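Local coordinates for protein probable chitinase A (Chromobacterium violaceum, PDB 4TX8) that probably hydrolyses chitin as a family 18 endochitinase, with a carbohydrate-binding module that is likely to hold the enzyme on its polysaccharide substrate, at residues 196-207 against 235-246. Sequence-based numbering, arbitrary orientation.
Sequences VQNFVNSLYGIL and LVSAVKQLKAKI
V200 and L242 interlock where helices 193-210 and 230-246 lie side by side; the axes of segments 196-207 and 235-246 approach to 9.0 Å and cross at -36°. V200, a compact branched knob, fits among A238, Q241, L242 and K245, and the longer L242 returns the fit among V200, L203, Y204 and L207. L242 sends its branch away from the backbone N (chi1 173°), which brings CD1 beside the backbone of V200 and CD2 4.0 Å from L203 CB. A238 suits the tight spot beside F199, because its single methyl leaves space for the ring, whose CD1 lies 3.5 Å from A238 CB.

Toward solvent the contact loosens and turns polar, and long side chains with polar ends reach across. In one of two modelled positions of Q197, Q241 NE2 donates to Q197 OE1 (2.8 Å), the amides nearly coplanar; this bond is therefore probably not permanent. S237 OG and a water both donate to Q241 OE1, which helps fix how that amide is turned. Farther along, exposed K245 bends at chi3 and chi4 and lays its CE over one face of Y204, 4.1 Å from the ring centroid, a CH-pi contact; the ammonium is too distant for more than weak attraction. F199 and L203 also pack on L181 of strand 176-182, and L235 on L217 of strand 214-218. Such neighbouring, roughly parallel helices laid over parallel strands typify the outer layer of the (beta/alpha)8 TIM barrel of family 18 chitinases.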
loop_
_atom_site.group_PDB
_atom_site.type_symbol
_atom_site.label_atom_id
_atom_site.label_comp_id
_atom_site.label_asym_id
_atom_site.label_seq_id
_atom_site.Cartn_x
_atom_site.Cartn_y
_atom_site.Cartn_z
ATOM N N VAL A 196 6.440 11.106 21.975
ATOM C CA VAL A 196 5.044 10.791 21.691
ATOM C C VAL A 196 4.250 12.072 21.446
ATOM O O VAL A 196 3.495 12.165 20.479
ATOM C CB VAL A 196 4.399 9.991 22.845
ATOM C CG1 VAL A 196 2.886 9.920 22.674
ATOM C CG2 VAL A 196 5.002 8.595 22.927
ATOM N N GLN A 197 4.444 13.063 22.311
ATOM C CA GLN A 197 3.732 14.329 22.182
ATOM C C GLN A 197 4.117 15.071 20.903
ATOM O O GLN A 197 3.256 15.645 20.235
ATOM C CB GLN A 197 3.982 15.210 23.406
ATOM C CG GLN A 197 3.313 14.689 24.667
ATOM C CD GLN A 197 1.832 14.428 24.469
ATOM O OE1 GLN A 197 1.364 13.299 24.612
ATOM N NE2 GLN A 197 1.085 15.475 24.137
ATOM N N ASN A 198 5.402 15.053 20.555
ATOM C CA ASN A 198 5.859 15.678 19.314
ATOM C C ASN A 198 5.257 14.983 18.097
ATOM O O ASN A 198 4.865 15.631 17.127
ATOM C CB ASN A 198 7.386 15.658 19.223
ATOM C CG ASN A 198 8.045 16.620 20.195
ATOM O OD1 ASN A 198 7.414 17.558 20.683
ATOM N ND2 ASN A 198 9.323 16.397 20.471
ATOM N N PHE A 199 5.189 13.657 18.169
ATOM C CA PHE A 199 4.555 12.834 17.143
ATOM C C PHE A 199 3.107 13.252 16.948
ATOM O O PHE A 199 2.685 13.581 15.840
ATOM C CB PHE A 199 4.645 11.354 17.535
ATOM C CG PHE A 199 4.035 10.402 16.536
ATOM C CD1 PHE A 199 2.691 10.063 16.609
ATOM C CD2 PHE A 199 4.816 9.813 15.555
ATOM C CE1 PHE A 199 2.132 9.175 15.708
ATOM C CE2 PHE A 199 4.265 8.924 14.650
ATOM C CZ PHE A 199 2.920 8.602 14.729
ATOM N N VAL A 200 2.357 13.245 18.044
ATOM C CA VAL A 200 0.938 13.568 18.017
ATOM C C VAL A 200 0.685 14.982 17.500
ATOM O O VAL A 200 -0.094 15.178 16.566
ATOM C CB VAL A 200 0.316 13.414 19.419
ATOM C CG1 VAL A 200 -1.064 14.037 19.463
ATOM C CG2 VAL A 200 0.263 11.943 19.812
ATOM N N ASN A 201 1.357 15.961 18.098
ATOM C CA ASN A 201 1.139 17.360 17.748
ATOM C C ASN A 201 1.521 17.690 16.305
ATOM O O ASN A 201 0.756 18.344 15.599
ATOM C CB ASN A 201 1.906 18.274 18.706
ATOM C CG ASN A 201 1.362 18.222 20.123
ATOM O OD1 ASN A 201 0.214 17.839 20.348
ATOM N ND2 ASN A 201 2.187 18.615 21.087
ATOM N N SER A 202 2.694 17.242 15.861
ATOM C CA SER A 202 3.153 17.596 14.521
ATOM C C SER A 202 2.278 16.954 13.441
ATOM O O SER A 202 1.958 17.597 12.441
ATOM C CB SER A 202 4.625 17.209 14.321
ATOM O OG SER A 202 4.816 15.807 14.370
ATOM N N LEU A 203 1.876 15.700 13.646
ATOM C CA LEU A 203 1.005 15.020 12.686
ATOM C C LEU A 203 -0.386 15.644 12.656
ATOM O O LEU A 203 -1.016 15.728 11.600
ATOM C CB LEU A 203 0.896 13.531 13.004
ATOM C CG LEU A 203 1.897 12.623 12.291
ATOM C CD1 LEU A 203 1.738 11.196 12.771
ATOM C CD2 LEU A 203 1.714 12.705 10.778
ATOM N N TYR A 204 -0.862 16.074 13.820
ATOM C CA TYR A 204 -2.131 16.778 13.907
ATOM C C TYR A 204 -2.080 18.038 13.053
ATOM O O TYR A 204 -3.025 18.346 12.334
ATOM C CB TYR A 204 -2.464 17.126 15.359
ATOM C CG TYR A 204 -3.730 17.934 15.521
ATOM C CD1 TYR A 204 -4.976 17.324 15.485
ATOM C CD2 TYR A 204 -3.678 19.307 15.712
ATOM C CE1 TYR A 204 -6.139 18.061 15.633
ATOM C CE2 TYR A 204 -4.829 20.052 15.861
ATOM C CZ TYR A 204 -6.056 19.425 15.822
ATOM O OH TYR A 204 -7.204 20.166 15.972
ATOM N N GLY A 205 -0.961 18.753 13.128
ATOM C CA GLY A 205 -0.766 19.948 12.327
ATOM C C GLY A 205 -0.789 19.665 10.835
ATOM O O GLY A 205 -1.377 20.418 10.059
ATOM N N ILE A 206 -0.152 18.571 10.431
ATOM C CA ILE A 206 -0.080 18.208 9.020
ATOM C C ILE A 206 -1.451 17.802 8.486
ATOM O O ILE A 206 -1.897 18.306 7.452
ATOM C CB ILE A 206 0.924 17.060 8.782
ATOM C CG1 ILE A 206 2.338 17.504 9.166
ATOM C CG2 ILE A 206 0.877 16.604 7.332
ATOM C CD1 ILE A 206 3.360 16.385 9.163
ATOM N N LEU A 207 -2.116 16.897 9.198
ATOM C CA LEU A 207 -3.424 16.398 8.783
ATOM C C LEU A 207 -4.451 17.522 8.665
ATOM O O LEU A 207 -5.190 17.594 7.684
ATOM C CB LEU A 207 -3.924 15.331 9.763
ATOM C CG LEU A 207 -3.660 13.858 9.436
ATOM C CD1 LEU A 207 -2.245 13.632 8.924
ATOM C CD2 LEU A 207 -3.924 12.994 10.660
ATOM N N LEU A 235 3.718 3.691 20.237
ATOM C CA LEU A 235 3.085 3.930 18.944
ATOM C C LEU A 235 1.566 3.824 19.053
ATOM O O LEU A 235 0.840 4.649 18.504
ATOM C CB LEU A 235 3.613 2.949 17.892
ATOM C CG LEU A 235 3.053 3.082 16.473
ATOM C CD1 LEU A 235 3.245 4.493 15.940
ATOM C CD2 LEU A 235 3.698 2.062 15.538
ATOM N N VAL A 236 1.091 2.808 19.766
ATOM C CA VAL A 236 -0.342 2.632 19.989
ATOM C C VAL A 236 -0.921 3.830 20.735
ATOM O O VAL A 236 -1.973 4.356 20.371
ATOM C CB VAL A 236 -0.637 1.344 20.780
ATOM C CG1 VAL A 236 -2.100 1.295 21.199
ATOM C CG2 VAL A 236 -0.273 0.121 19.954
ATOM N N SER A 237 -0.219 4.259 21.778
ATOM C CA SER A 237 -0.637 5.414 22.562
ATOM C C SER A 237 -0.655 6.677 21.708
ATOM O O SER A 237 -1.574 7.489 21.804
ATOM C CB SER A 237 0.288 5.602 23.767
ATOM O OG SER A 237 -0.078 6.746 24.517
ATOM N N ALA A 238 0.362 6.829 20.866
ATOM C CA ALA A 238 0.484 8.006 20.012
ATOM C C ALA A 238 -0.657 8.089 19.003
ATOM O O ALA A 238 -1.247 9.152 18.810
ATOM C CB ALA A 238 1.822 8.001 19.295
ATOM N N VAL A 239 -0.968 6.967 18.362
ATOM C CA VAL A 239 -2.024 6.946 17.357
ATOM C C VAL A 239 -3.386 7.213 18.003
ATOM O O VAL A 239 -4.198 7.964 17.466
ATOM C CB VAL A 239 -2.045 5.607 16.589
ATOM C CG1 VAL A 239 -3.227 5.548 15.639
ATOM C CG2 VAL A 239 -0.744 5.430 15.815
ATOM N N LYS A 240 -3.617 6.619 19.171
ATOM C CA LYS A 240 -4.849 6.850 19.922
ATOM C C LYS A 240 -5.036 8.321 20.294
ATOM O O LYS A 240 -6.142 8.857 20.191
ATOM C CB LYS A 240 -4.867 5.996 21.188
ATOM C CG LYS A 240 -5.111 4.520 20.942
ATOM C CD LYS A 240 -4.813 3.720 22.198
ATOM C CE LYS A 240 -6.060 3.056 22.762
ATOM N NZ LYS A 240 -6.492 1.889 21.946
ATOM N N GLN A 241 -3.955 8.967 20.726
ATOM C CA GLN A 241 -4.003 10.379 21.113
ATOM C C GLN A 241 -4.250 11.263 19.900
ATOM O O GLN A 241 -5.007 12.231 19.967
ATOM C CB GLN A 241 -2.707 10.798 21.811
ATOM C CG GLN A 241 -2.539 10.229 23.214
ATOM C CD GLN A 241 -1.224 10.638 23.856
ATOM O OE1 GLN A 241 -0.437 9.792 24.279
ATOM N NE2 GLN A 241 -0.986 11.941 23.937
ATOM N N LEU A 242 -3.601 10.918 18.793
ATOM C CA LEU A 242 -3.771 11.642 17.542
ATOM C C LEU A 242 -5.212 11.553 17.056
ATOM O O LEU A 242 -5.810 12.564 16.689
ATOM C CB LEU A 242 -2.818 11.102 16.474
ATOM C CG LEU A 242 -3.007 11.672 15.065
ATOM C CD1 LEU A 242 -2.868 13.186 15.073
ATOM C CD2 LEU A 242 -2.020 11.048 14.089
ATOM N N LYS A 243 -5.771 10.345 17.057
ATOM C CA LYS A 243 -7.143 10.159 16.598
ATOM C C LYS A 243 -8.138 10.895 17.491
ATOM O O LYS A 243 -9.127 11.443 17.005
ATOM C CB LYS A 243 -7.507 8.675 16.534
ATOM C CG LYS A 243 -9.001 8.442 16.347
ATOM C CD LYS A 243 -9.343 6.979 16.165
ATOM C CE LYS A 243 -10.833 6.804 15.925
ATOM N NZ LYS A 243 -11.136 5.441 15.415
ATOM N N ALA A 244 -7.873 10.906 18.795
ATOM C CA ALA A 244 -8.733 11.613 19.739
ATOM C C ALA A 244 -8.845 13.088 19.363
ATOM O O ALA A 244 -9.919 13.682 19.456
ATOM C CB ALA A 244 -8.209 11.464 21.162
ATOM N N LYS A 245 -7.733 13.665 18.920
ATOM C CA LYS A 245 -7.701 15.065 18.511
ATOM C C LYS A 245 -8.395 15.282 17.165
ATOM O O LYS A 245 -9.000 16.329 16.935
ATOM C CB LYS A 245 -6.252 15.566 18.446
ATOM C CG LYS A 245 -5.535 15.570 19.791
ATOM C CD LYS A 245 -4.060 15.937 19.645
ATOM C CE LYS A 245 -3.850 17.428 19.426
ATOM N NZ LYS A 245 -4.013 18.214 20.680
ATOM N N ILE A 246 -8.310 14.288 16.284
ATOM C CA ILE A 246 -8.867 14.394 14.933
ATOM C C ILE A 246 -10.365 14.072 14.873
ATOM O O ILE A 246 -11.130 14.765 14.198
ATOM C CB ILE A 246 -8.126 13.458 13.952
ATOM C CG1 ILE A 246 -6.660 13.878 13.808
ATOM C CG2 ILE A 246 -8.807 13.452 12.589
ATOM C CD1 ILE A 246 -6.464 15.167 13.043
HETATM O O HOH W 1 1.780 10.225 26.162
#